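Local coordinates for protein putative glycosyltransferase (GalT1) (Streptococcus parasanguinis, PDB 4PHR) that binds UDP and manganese through its GT-D-type domain and probably acts as a glycosyltransferase that transfers a sugar from a nucleotide-sugar donor, at residues A[48-53]-A[178-183]; A[146-151]-A[198-203]; A[162-167]-A[231-236]; A[172-177]-A[271-276]. All blocks are in the same frame, centred on the assembly; numbering follows the deposited sequence.

Contact 1: A[48-53]-A[178-183]. With UDP (uridine-5'-diphosphate), chain B.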
# COMPACT_ATOMS: atom_id res chain seq x y z
N PRO A 48 -1.75 -13.96 1.81
CA PRO A 48 -0.61 -14.06 0.90
C PRO A 48 0.58 -13.29 1.44
O PRO A 48 0.48 -12.12 1.82
CB PRO A 48 -1.14 -13.43 -0.39
CG PRO A 48 -2.62 -13.67 -0.32
CD PRO A 48 -2.97 -13.51 1.13
N TYR A 49 1.71 -13.96 1.49
CA TYR A 49 2.99 -13.37 1.85
C TYR A 49 3.13 -12.99 3.32
O TYR A 49 4.16 -12.45 3.71
CB TYR A 49 3.32 -12.17 0.96
CG TYR A 49 3.26 -12.51 -0.51
CD1 TYR A 49 4.25 -13.28 -1.11
CD2 TYR A 49 2.21 -12.06 -1.31
CE1 TYR A 49 4.20 -13.60 -2.45
CE2 TYR A 49 2.16 -12.37 -2.66
CZ TYR A 49 3.15 -13.14 -3.22
OH TYR A 49 3.10 -13.45 -4.56
N GLN A 50 2.14 -13.31 4.16
CA GLN A 50 2.32 -13.13 5.60
C GLN A 50 1.46 -14.07 6.43
O GLN A 50 0.23 -13.98 6.45
CB GLN A 50 2.06 -11.67 6.01
CG GLN A 50 2.22 -11.41 7.52
CD GLN A 50 3.64 -11.65 8.01
OE1 GLN A 50 4.60 -11.03 7.52
NE2 GLN A 50 3.78 -12.54 8.98
N ASP A 51 2.13 -14.98 7.14
CA ASP A 51 1.46 -15.88 8.07
C ASP A 51 0.84 -15.09 9.22
O ASP A 51 1.37 -14.06 9.64
CB ASP A 51 2.45 -16.90 8.64
CG ASP A 51 3.03 -17.81 7.58
OD1 ASP A 51 4.05 -18.48 7.87
OD2 ASP A 51 2.48 -17.88 6.46
N TYR A 52 -0.27 -15.59 9.76
CA TYR A 52 -0.83 -15.00 10.96
C TYR A 52 0.23 -14.87 12.06
O TYR A 52 1.02 -15.78 12.31
CB TYR A 52 -2.04 -15.78 11.48
CG TYR A 52 -2.57 -15.22 12.79
CD1 TYR A 52 -3.31 -14.04 12.80
CD2 TYR A 52 -2.28 -15.82 14.01
CE1 TYR A 52 -3.78 -13.50 13.97
CE2 TYR A 52 -2.75 -15.28 15.20
CZ TYR A 52 -3.50 -14.12 15.17
OH TYR A 52 -3.97 -13.57 16.34
N ASN A 53 0.21 -13.72 12.71
CA ASN A 53 1.09 -13.46 13.84
C ASN A 53 0.32 -12.58 14.81
O ASN A 53 -0.19 -11.53 14.43
CB ASN A 53 2.37 -12.77 13.35
CG ASN A 53 3.32 -12.45 14.48
OD1 ASN A 53 3.07 -11.55 15.29
ND2 ASN A 53 4.44 -13.17 14.55
N SER A 178 10.47 -11.26 0.85
CA SER A 178 9.28 -11.15 0.02
C SER A 178 8.05 -11.78 0.66
O SER A 178 6.93 -11.56 0.23
CB SER A 178 9.52 -11.78 -1.35
OG SER A 178 9.85 -13.15 -1.21
N LYS A 179 8.28 -12.57 1.70
CA LYS A 179 7.18 -13.12 2.48
C LYS A 179 7.58 -13.18 3.96
O LYS A 179 8.76 -13.31 4.28
CB LYS A 179 6.76 -14.50 1.96
CG LYS A 179 7.79 -15.59 2.15
CD LYS A 179 7.30 -16.90 1.57
CE LYS A 179 8.02 -18.09 2.18
NZ LYS A 179 9.50 -17.96 2.09
N ASN A 180 6.59 -13.09 4.84
CA ASN A 180 6.85 -13.17 6.28
C ASN A 180 7.89 -12.17 6.76
O ASN A 180 8.72 -12.48 7.61
CB ASN A 180 7.26 -14.59 6.70
CG ASN A 180 6.09 -15.53 6.70
OD1 ASN A 180 4.93 -15.10 6.70
ND2 ASN A 180 6.37 -16.82 6.68
N ALA A 181 7.83 -10.95 6.23
CA ALA A 181 8.79 -9.94 6.63
C ALA A 181 8.65 -9.58 8.11
O ALA A 181 9.61 -9.10 8.72
CB ALA A 181 8.66 -8.71 5.76
N PHE A 182 7.48 -9.81 8.69
CA PHE A 182 7.27 -9.39 10.08
C PHE A 182 8.23 -10.07 11.05
O PHE A 182 8.56 -9.52 12.09
CB PHE A 182 5.82 -9.59 10.55
CG PHE A 182 5.55 -8.96 11.89
CD1 PHE A 182 5.49 -7.58 12.01
CD2 PHE A 182 5.41 -9.74 13.03
CE1 PHE A 182 5.27 -6.98 13.25
CE2 PHE A 182 5.19 -9.15 14.27
CZ PHE A 182 5.12 -7.77 14.38
N GLN A 183 8.69 -11.26 10.68
CA GLN A 183 9.65 -11.97 11.52
C GLN A 183 10.90 -11.13 11.78
O GLN A 183 11.56 -11.27 12.81
CB GLN A 183 10.05 -13.29 10.88
CG GLN A 183 11.05 -14.04 11.72
CD GLN A 183 11.40 -15.38 11.15
OE1 GLN A 183 10.55 -16.28 11.07
NE2 GLN A 183 12.65 -15.55 10.75
N1 UDP B . 5.64 -7.73 0.42
C2 UDP B . 6.91 -8.10 0.78
N3 UDP B . 7.11 -8.86 1.91
C4 UDP B . 6.05 -9.25 2.68
C5 UDP B . 4.75 -8.87 2.33
C6 UDP B . 4.57 -8.23 1.11
O2 UDP B . 7.87 -7.77 0.09
O4 UDP B . 6.28 -9.91 3.70
C1' UDP B . 5.46 -6.85 -0.74
C2' UDP B . 4.94 -7.41 -2.04
O2' UDP B . 5.99 -8.04 -2.76
C3' UDP B . 4.45 -6.16 -2.72
C4' UDP B . 3.93 -5.32 -1.56
O4' UDP B . 4.47 -5.91 -0.37
O3' UDP B . 5.53 -5.47 -3.32
C5' UDP B . 2.41 -5.30 -1.51
O5' UDP B . 2.01 -4.57 -0.35
PA UDP B . 0.46 -4.38 0.04
O1A UDP B . -0.13 -5.68 0.39
O2A UDP B . 0.43 -3.34 1.10
O3A UDP B . -0.17 -3.87 -1.36
PB UDP B . -1.64 -3.30 -1.78
O1B UDP B . -2.29 -4.41 -2.54
O2B UDP B . -1.32 -2.15 -2.66
O3B UDP B . -2.39 -2.94 -0.54
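Asn180, Tyr49 and Phe182 bury the most surface where the loop 48-53, ahead of helix 54-64, lies along the loop 178-183 that follows strand 170-176. Asn180 is held at both its backbone and its side chain. Its N donates to Tyr49 O at 2.8 Å, approaching from above the carbonyl plane. Its carboxamide, set beside the backbone N (chi1 -74°), accepts from Asp51 N through OD1, a 2.8 Å bond that is almost straight and runs nearly along the C=O axis. The same amide returns a weak bond from ND2 to Asp51 OD1, with the carboxylate and amide planes steeply inclined. Tyr49 turns its ring so that the CB of Lys179 meets the ring edge, 4.1 Å from Tyr49 CD1, while its hydroxyl reaches away to Phe254 O. Phe182, with CG anti to its backbone N (chi1 -171°), presents CD2 and CE2 to the carboxamide of Asn53, whose OD1 caps Leu56 N of helix 54-64. Between these residues the bent side chain of Gln50 sends OE1 to Phe182 N in a weak 3.3 Å bond. Gln50 NE2 binds Asp51 O at 2.9 Å on a lone pair, which fixes the amide's rotation. The paired loops form the uracil end of the UDP pocket: Ala181 N donates to UDP O4 at 3.1 Å. Because Asn180, the residue just before Ala181, is tied to Tyr49 and Asp51, the network is consistent with second-shell positioning of the N-H that reads the uracil carbonyl.

Contact 2: A[146-151]-A[198-203]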
# COMPACT_ATOMS: atom_id res chain seq x y z
N LYS A 146 12.94 14.44 -4.50
CA LYS A 146 13.20 13.94 -3.16
C LYS A 146 14.26 12.86 -3.17
O LYS A 146 14.41 12.13 -4.15
CB LYS A 146 11.92 13.38 -2.53
CG LYS A 146 10.76 14.36 -2.46
CD LYS A 146 11.10 15.54 -1.56
CE LYS A 146 9.84 16.28 -1.15
NZ LYS A 146 9.09 16.82 -2.31
N ASP A 147 15.00 12.76 -2.08
CA ASP A 147 15.86 11.59 -1.84
C ASP A 147 15.01 10.53 -1.17
O ASP A 147 14.40 10.78 -0.13
CB ASP A 147 17.04 11.96 -0.95
CG ASP A 147 17.99 12.94 -1.63
OD1 ASP A 147 18.48 12.62 -2.74
OD2 ASP A 147 18.23 14.02 -1.06
N LEU A 148 14.98 9.34 -1.76
CA LEU A 148 14.09 8.28 -1.30
C LEU A 148 14.81 7.17 -0.56
O LEU A 148 15.93 6.79 -0.93
CB LEU A 148 13.35 7.65 -2.48
CG LEU A 148 12.46 8.57 -3.30
CD1 LEU A 148 11.83 7.81 -4.46
CD2 LEU A 148 11.42 9.22 -2.40
N LEU A 149 14.14 6.63 0.45
CA LEU A 149 14.49 5.34 1.00
C LEU A 149 13.30 4.43 0.74
O LEU A 149 12.21 4.67 1.26
CB LEU A 149 14.77 5.43 2.51
CG LEU A 149 15.09 4.11 3.21
CD1 LEU A 149 16.31 3.44 2.61
CD2 LEU A 149 15.28 4.34 4.71
N ILE A 150 13.50 3.41 -0.09
CA ILE A 150 12.43 2.48 -0.40
C ILE A 150 12.67 1.20 0.37
O ILE A 150 13.74 0.59 0.27
CB ILE A 150 12.37 2.17 -1.92
CG1 ILE A 150 12.04 3.44 -2.71
CG2 ILE A 150 11.38 1.03 -2.20
CD1 ILE A 150 12.04 3.23 -4.21
N VAL A 151 11.68 0.81 1.17
CA VAL A 151 11.75 -0.41 1.96
C VAL A 151 10.75 -1.36 1.32
O VAL A 151 9.56 -1.09 1.32
CB VAL A 151 11.38 -0.15 3.44
CG1 VAL A 151 11.53 -1.42 4.28
CG2 VAL A 151 12.25 0.98 4.02
N ASN A 198 17.19 12.65 6.13
CA ASN A 198 16.91 13.50 4.97
C ASN A 198 16.29 12.78 3.77
O ASN A 198 16.45 13.21 2.63
CB ASN A 198 18.18 14.24 4.53
CG ASN A 198 18.66 15.25 5.57
OD1 ASN A 198 17.85 15.94 6.19
ND2 ASN A 198 19.97 15.32 5.76
N ARG A 199 15.58 11.68 4.03
CA ARG A 199 14.90 10.95 2.97
C ARG A 199 13.41 10.81 3.24
O ARG A 199 12.97 10.72 4.38
CB ARG A 199 15.52 9.57 2.77
CG ARG A 199 16.92 9.64 2.20
CD ARG A 199 17.56 8.28 1.91
NE ARG A 199 18.91 8.55 1.41
CZ ARG A 199 19.23 8.72 0.14
NH1 ARG A 199 18.32 8.55 -0.82
NH2 ARG A 199 20.49 9.02 -0.18
N LEU A 200 12.63 10.80 2.16
CA LEU A 200 11.24 10.40 2.23
C LEU A 200 11.22 8.87 2.16
O LEU A 200 11.90 8.28 1.31
CB LEU A 200 10.47 10.99 1.05
CG LEU A 200 9.03 10.53 0.82
CD1 LEU A 200 8.15 10.96 1.98
CD2 LEU A 200 8.49 11.12 -0.49
N ILE A 201 10.47 8.23 3.04
CA ILE A 201 10.46 6.77 3.10
C ILE A 201 9.22 6.24 2.40
O ILE A 201 8.12 6.68 2.70
CB ILE A 201 10.49 6.28 4.58
CG1 ILE A 201 11.65 6.92 5.35
CG2 ILE A 201 10.56 4.76 4.63
CD1 ILE A 201 11.58 6.68 6.86
N LEU A 202 9.41 5.32 1.46
CA LEU A 202 8.31 4.66 0.76
C LEU A 202 8.38 3.20 1.13
O LEU A 202 9.46 2.61 1.10
CB LEU A 202 8.44 4.80 -0.75
CG LEU A 202 8.58 6.23 -1.31
CD1 LEU A 202 8.64 6.21 -2.84
CD2 LEU A 202 7.44 7.12 -0.81
N VAL A 203 7.25 2.60 1.49
CA VAL A 203 7.26 1.23 1.97
C VAL A 203 6.30 0.37 1.15
O VAL A 203 5.13 0.72 0.99
CB VAL A 203 6.88 1.15 3.46
CG1 VAL A 203 7.13 -0.25 3.99
CG2 VAL A 203 7.66 2.19 4.27
O HOH W 1 14.34 14.42 0.32
O HOH W 2 19.61 12.52 1.50
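Strands 147-151 and 200-203 are parallel neighbours within the five-stranded parallel sheet of the GT-D domain, their segment axes approaching to 4.7 Å. The backbone bonds alternate as a parallel ladder requires: Leu200 N to Asp147 O, Leu149 N to Leu200 O, Leu202 N to Leu149 O and Val151 N to Leu202 O, all at 2.9 Å. CA-H...O contacts, such as Ile150 CA to Leu202 O, run between them. Apolar packing follows on the two faces. On one, Leu148 and Leu200 lie side by side, and Leu148 CD1 also meets Leu202 CD1 at 3.9 Å, crossing obliquely. On the other, Val151 CG2 rests 4.2 Å from Ile201 CG2, both pointing the same way toward the layer that includes helix 206-218. Polar side chains gather at the start of the strands. Asp147 OD1 and Arg199 NH1 are 4.5 Å apart, too far for a salt bridge, and both bind Ser170 OG; the CB of Asp147 lies over one guanidinium face. Water 1 accepts from Asp147 N and gives a weak bond to Asn198 O. The Arg199 chain, extended from CG to NE, brings NH1 within 3.0 Å of Leu148 O, 50° above the carbonyl plane.

Contact 3: A[162-167]-A[231-236]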
# COMPACT_ATOMS: atom_id res chain seq x y z
N ASN A 162 11.16 0.69 -15.21
CA ASN A 162 10.19 1.69 -15.65
C ASN A 162 10.59 3.06 -15.12
O ASN A 162 11.57 3.18 -14.38
CB ASN A 162 8.74 1.29 -15.26
CG ASN A 162 8.53 1.23 -13.76
OD1 ASN A 162 8.73 2.22 -13.06
ND2 ASN A 162 8.07 0.09 -13.27
N ASP A 163 9.83 4.10 -15.47
CA ASP A 163 10.20 5.47 -15.10
C ASP A 163 9.43 6.02 -13.90
O ASP A 163 9.40 7.23 -13.68
CB ASP A 163 10.08 6.42 -16.31
CG ASP A 163 8.66 6.59 -16.79
OD1 ASP A 163 7.73 6.03 -16.16
OD2 ASP A 163 8.45 7.32 -17.79
N LEU A 164 8.83 5.15 -13.10
CA LEU A 164 8.02 5.61 -11.98
C LEU A 164 8.74 6.60 -11.06
O LEU A 164 8.17 7.63 -10.67
CB LEU A 164 7.51 4.41 -11.17
CG LEU A 164 6.57 4.71 -10.00
CD1 LEU A 164 5.31 5.43 -10.48
CD2 LEU A 164 6.22 3.41 -9.31
N PHE A 165 9.99 6.31 -10.72
CA PHE A 165 10.75 7.15 -9.79
C PHE A 165 11.85 7.96 -10.47
O PHE A 165 12.79 8.40 -9.80
CB PHE A 165 11.37 6.29 -8.68
CG PHE A 165 10.37 5.52 -7.86
CD1 PHE A 165 9.40 6.18 -7.14
CD2 PHE A 165 10.40 4.14 -7.82
CE1 PHE A 165 8.47 5.49 -6.39
CE2 PHE A 165 9.48 3.43 -7.06
CZ PHE A 165 8.52 4.10 -6.35
N VAL A 166 11.74 8.20 -11.77
CA VAL A 166 12.84 8.84 -12.50
C VAL A 166 13.20 10.22 -11.96
O VAL A 166 14.36 10.63 -12.00
CB VAL A 166 12.57 8.90 -14.03
CG1 VAL A 166 11.48 9.90 -14.36
CG2 VAL A 166 13.86 9.25 -14.77
N ALA A 167 12.20 10.94 -11.44
CA ALA A 167 12.43 12.31 -11.00
C ALA A 167 12.85 12.42 -9.53
O ALA A 167 13.09 13.52 -9.03
CB ALA A 167 11.22 13.18 -11.31
N SER A 231 3.05 -2.64 -9.77
CA SER A 231 2.26 -3.49 -10.66
C SER A 231 1.24 -2.66 -11.41
O SER A 231 1.05 -2.82 -12.62
CB SER A 231 1.51 -4.57 -9.87
OG SER A 231 2.40 -5.49 -9.28
N GLU A 232 0.56 -1.77 -10.67
CA GLU A 232 -0.47 -0.93 -11.27
C GLU A 232 0.14 0.00 -12.32
O GLU A 232 -0.44 0.20 -13.40
CB GLU A 232 -1.19 -0.14 -10.18
CG GLU A 232 -2.09 -1.03 -9.30
CD GLU A 232 -3.53 -1.06 -9.78
OE1 GLU A 232 -3.84 -0.45 -10.83
OE2 GLU A 232 -4.37 -1.70 -9.11
N TYR A 233 1.31 0.54 -12.04
CA TYR A 233 1.97 1.42 -13.00
C TYR A 233 2.37 0.65 -14.25
O TYR A 233 2.20 1.14 -15.36
CB TYR A 233 3.18 2.12 -12.37
CG TYR A 233 3.75 3.20 -13.25
CD1 TYR A 233 3.00 4.32 -13.58
CD2 TYR A 233 5.04 3.09 -13.77
CE1 TYR A 233 3.53 5.32 -14.40
CE2 TYR A 233 5.57 4.08 -14.58
CZ TYR A 233 4.81 5.19 -14.89
OH TYR A 233 5.33 6.17 -15.71
N GLU A 234 2.89 -0.56 -14.08
CA GLU A 234 3.26 -1.38 -15.24
C GLU A 234 2.03 -1.71 -16.09
O GLU A 234 2.07 -1.62 -17.32
CB GLU A 234 3.94 -2.68 -14.79
CG GLU A 234 5.31 -2.50 -14.16
CD GLU A 234 6.43 -2.60 -15.16
OE1 GLU A 234 6.16 -2.87 -16.34
OE2 GLU A 234 7.59 -2.41 -14.74
N TRP A 235 0.93 -2.07 -15.44
CA TRP A 235 -0.30 -2.36 -16.18
C TRP A 235 -0.79 -1.11 -16.93
O TRP A 235 -1.20 -1.19 -18.09
CB TRP A 235 -1.38 -2.86 -15.22
CG TRP A 235 -1.15 -4.25 -14.72
CD1 TRP A 235 -0.53 -5.27 -15.38
CD2 TRP A 235 -1.56 -4.78 -13.45
NE1 TRP A 235 -0.53 -6.40 -14.61
CE2 TRP A 235 -1.15 -6.13 -13.41
CE3 TRP A 235 -2.21 -4.24 -12.33
CZ2 TRP A 235 -1.37 -6.95 -12.31
CZ3 TRP A 235 -2.44 -5.06 -11.24
CH2 TRP A 235 -2.02 -6.40 -11.24
N TYR A 236 -0.73 0.03 -16.26
CA TYR A 236 -1.12 1.30 -16.86
C TYR A 236 -0.25 1.63 -18.10
O TYR A 236 -0.77 2.04 -19.14
CB TYR A 236 -1.04 2.42 -15.82
CG TYR A 236 -0.93 3.81 -16.38
CD1 TYR A 236 0.29 4.47 -16.42
CD2 TYR A 236 -2.06 4.48 -16.86
CE1 TYR A 236 0.40 5.75 -16.94
CE2 TYR A 236 -1.96 5.76 -17.38
CZ TYR A 236 -0.73 6.39 -17.41
OH TYR A 236 -0.63 7.66 -17.92
O HOH W 3 5.91 8.59 -18.04
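An Asx turn at Asn162, running into a type I beta turn from Asp163 to Val166, brings the loop between strands 147-153 and 170-176 against helix 229-238. Asn162 OD1 accepts from Leu164 N on a lone pair at 2.9 Å, with CG in the crowded position between backbone N and carbonyl carbon (chi1 64°). That bond leaves the amide nitrogen facing the helix: Asn162 ND2 donates to Glu234 OE2 at 2.9 Å, the acceptor in the plane of the amide while the nitrogen stands above the carboxylate plane. Asp230 OD1 is a second partner of ND2, and Glu234 OE2 also forms a salt bridge with Lys249. Tyr233 fills the middle of the contact, its CG anti to the backbone N (chi1 -171°). Leu164 CD1 sits over the ring in a CH-pi contact, 3.9 Å from the Tyr233 ring centroid and only 13° off the normal, and Leu164 CB touches Tyr233 CD2 at 3.8 Å near the rim. At the ring's far end Tyr233 OH donates to the syn lone pair of Asp163 OD1 across a very short 2.4 Å, with OD1 close to the ring plane. Asp163 OD2 takes a 2.9 Å bond from water 3, which also gives a weak one to Tyr233 OH. Lys140 NZ is bonded to the same hydroxyl; its charge would be expected to polarise the phenol. So short a bond between phenol and carboxylate is consistent with a strong, charge-assisted hydrogen bond tying the loop to the helix.

Contact 4: A[172-177]-A[271-276]. With UDP (uridine-5'-diphosphate), chain B.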
# COMPACT_ATOMS: atom_id res chain seq x y z
N LYS A 172 17.74 4.92 -2.32
CA LYS A 172 18.39 3.87 -1.57
C LYS A 172 17.30 2.86 -1.24
O LYS A 172 16.17 3.26 -0.98
CB LYS A 172 19.03 4.42 -0.30
CG LYS A 172 20.17 5.43 -0.55
CD LYS A 172 21.34 4.76 -1.24
CE LYS A 172 22.47 5.74 -1.50
NZ LYS A 172 23.53 5.10 -2.32
N ARG A 173 17.64 1.57 -1.23
CA ARG A 173 16.67 0.52 -0.97
C ARG A 173 17.11 -0.38 0.17
O ARG A 173 18.27 -0.79 0.24
CB ARG A 173 16.46 -0.36 -2.21
CG ARG A 173 15.96 0.37 -3.42
CD ARG A 173 15.83 -0.54 -4.66
NE ARG A 173 15.53 0.27 -5.83
CZ ARG A 173 14.34 0.39 -6.40
NH1 ARG A 173 13.29 -0.31 -5.96
NH2 ARG A 173 14.21 1.19 -7.45
N LEU A 174 16.17 -0.67 1.06
CA LEU A 174 16.37 -1.68 2.09
C LEU A 174 15.54 -2.87 1.64
O LEU A 174 14.31 -2.80 1.61
CB LEU A 174 15.89 -1.16 3.45
CG LEU A 174 16.16 -1.99 4.70
CD1 LEU A 174 17.66 -2.21 4.89
CD2 LEU A 174 15.54 -1.32 5.93
N VAL A 175 16.20 -3.96 1.26
CA VAL A 175 15.51 -5.07 0.62
C VAL A 175 15.24 -6.16 1.64
O VAL A 175 16.17 -6.75 2.19
CB VAL A 175 16.28 -5.60 -0.59
CG1 VAL A 175 15.55 -6.76 -1.23
CG2 VAL A 175 16.48 -4.47 -1.61
N CYS A 176 13.96 -6.42 1.88
CA CYS A 176 13.50 -7.29 2.94
C CYS A 176 12.93 -8.59 2.37
O CYS A 176 12.85 -8.75 1.14
CB CYS A 176 12.42 -6.56 3.73
SG CYS A 176 12.96 -4.94 4.39
N PRO A 177 12.51 -9.51 3.25
CA PRO A 177 11.94 -10.75 2.71
C PRO A 177 10.65 -10.51 1.93
O PRO A 177 9.86 -9.64 2.31
CB PRO A 177 11.66 -11.58 3.97
CG PRO A 177 12.65 -11.06 4.97
CD PRO A 177 12.69 -9.58 4.71
N GLN A 271 21.62 0.64 -5.77
CA GLN A 271 20.72 1.33 -4.86
C GLN A 271 20.53 0.59 -3.54
O GLN A 271 20.11 1.18 -2.54
CB GLN A 271 19.36 1.58 -5.52
CG GLN A 271 19.42 2.56 -6.69
CD GLN A 271 18.12 2.63 -7.49
OE1 GLN A 271 17.21 1.82 -7.30
NE2 GLN A 271 18.04 3.60 -8.38
N ILE A 272 20.83 -0.70 -3.52
CA ILE A 272 20.58 -1.52 -2.33
C ILE A 272 21.57 -1.20 -1.21
O ILE A 272 22.78 -1.32 -1.39
CB ILE A 272 20.62 -3.03 -2.66
CG1 ILE A 272 19.55 -3.39 -3.70
CG2 ILE A 272 20.49 -3.86 -1.36
CD1 ILE A 272 19.59 -4.84 -4.13
N VAL A 273 21.05 -0.79 -0.06
CA VAL A 273 21.91 -0.47 1.07
C VAL A 273 22.19 -1.72 1.90
O VAL A 273 23.30 -1.93 2.37
CB VAL A 273 21.32 0.64 1.96
CG1 VAL A 273 20.99 1.86 1.13
CG2 VAL A 273 20.09 0.14 2.69
N ALA A 274 21.16 -2.55 2.09
CA ALA A 274 21.32 -3.80 2.80
C ALA A 274 20.17 -4.74 2.46
O ALA A 274 19.11 -4.30 2.03
CB ALA A 274 21.39 -3.56 4.31
N ARG A 275 20.41 -6.03 2.66
CA ARG A 275 19.38 -7.05 2.55
C ARG A 275 19.11 -7.62 3.93
O ARG A 275 20.05 -7.87 4.70
CB ARG A 275 19.83 -8.18 1.63
CG ARG A 275 19.95 -7.81 0.16
CD ARG A 275 20.22 -9.06 -0.67
NE ARG A 275 20.23 -8.79 -2.11
CZ ARG A 275 19.18 -8.92 -2.92
NH1 ARG A 275 18.00 -9.30 -2.44
NH2 ARG A 275 19.31 -8.66 -4.22
N ILE A 276 17.84 -7.82 4.24
CA ILE A 276 17.41 -8.37 5.51
C ILE A 276 16.73 -9.70 5.26
O ILE A 276 15.90 -9.81 4.35
CB ILE A 276 16.42 -7.42 6.20
CG1 ILE A 276 17.13 -6.10 6.55
CG2 ILE A 276 15.80 -8.06 7.43
CD1 ILE A 276 16.22 -5.06 7.17
N1 UDP B . 5.64 -7.73 0.42
C2 UDP B . 6.91 -8.10 0.78
N3 UDP B . 7.11 -8.86 1.91
C4 UDP B . 6.05 -9.25 2.68
C5 UDP B . 4.75 -8.87 2.33
C6 UDP B . 4.57 -8.23 1.11
O2 UDP B . 7.87 -7.77 0.09
O4 UDP B . 6.28 -9.91 3.70
C1' UDP B . 5.46 -6.85 -0.74
C2' UDP B . 4.94 -7.41 -2.04
O2' UDP B . 5.99 -8.04 -2.76
C3' UDP B . 4.45 -6.16 -2.72
C4' UDP B . 3.93 -5.32 -1.56
O4' UDP B . 4.47 -5.91 -0.37
O3' UDP B . 5.53 -5.47 -3.32
C5' UDP B . 2.41 -5.30 -1.51
O5' UDP B . 2.01 -4.57 -0.35
PA UDP B . 0.46 -4.38 0.04
O1A UDP B . -0.13 -5.68 0.39
O2A UDP B . 0.43 -3.34 1.10
O3A UDP B . -0.17 -3.87 -1.36
PB UDP B . -1.64 -3.30 -1.78
O1B UDP B . -2.29 -4.41 -2.54
O2B UDP B . -1.32 -2.15 -2.66
O3B UDP B . -2.39 -2.94 -0.54
O HOH W 4 16.71 -9.38 0.28
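The closest side-chain pair is Arg173 with Gln271, which lie side by side with guanidinium and amide planes only 13° apart. Arg173 NE and NH2 reach Gln271 OE1 at 2.7 and 3.1 Å, a side-on, in-plane grip that holds the amide flat. Backbone bonds flank it: Arg173 N to Gln271 O and Val273 N to Arg173 O, both 2.8 Å. The register then slips by one residue at Val273 before Val175 N to Ala274 O and Ile276 N to Val175 O resume the ladder. Leu174 CD1 touches Ile276 CD1 at 3.9 Å on one face, and Val175 CG2 meets Ile272 CG1 at 3.9 Å on the other. Lys172 crosses Val273 at about a right angle, its CB 3.5 Å from Val273 CG1. Farther out, Glu152 forms a salt bridge with Arg173 NH1, which also bonds to Ser158 O, anchoring the gripping guanidinium. Helix 185-195 covers Leu174 through Thr192 and Ile276 through Glu187 and Ile188. Beyond the strand end, Pro177 O accepts from UDP N3 at 2.9 Å, nearly straight. Strand 272-275 edges the five-stranded parallel sheet and strand 170-176 leads into the nucleotide pocket, consistent with nucleotide binding at the C-terminal ends of parallel strands in the GT-D fold.

Contacts 2 and 4 belong to one parallel sheet: strands 147-153 and 170-176 are neighbours, so Ile150 bonds through its backbone to Lys172 and Leu174. Contact 2 is the buried interior of that sheet, contact 4 its partly buried edge, where an arginine-glutamine pair joins the ladder. Contact 1 pairs two loops and contact 3 sets a loop against a helix; both are partly buried, and side-chain hydrogen bonds replace a regular ladder, with one backbone bond in contact 1 and apolar packing on Tyr233 in contact 3. Contact 3 reaches the sheet through Phe165, packed on Leu148, Ile150 and Leu202. Contact 1 continues from contact 4 in sequence, and both bind the uracil of UDP, unlike contacts 2 and 3.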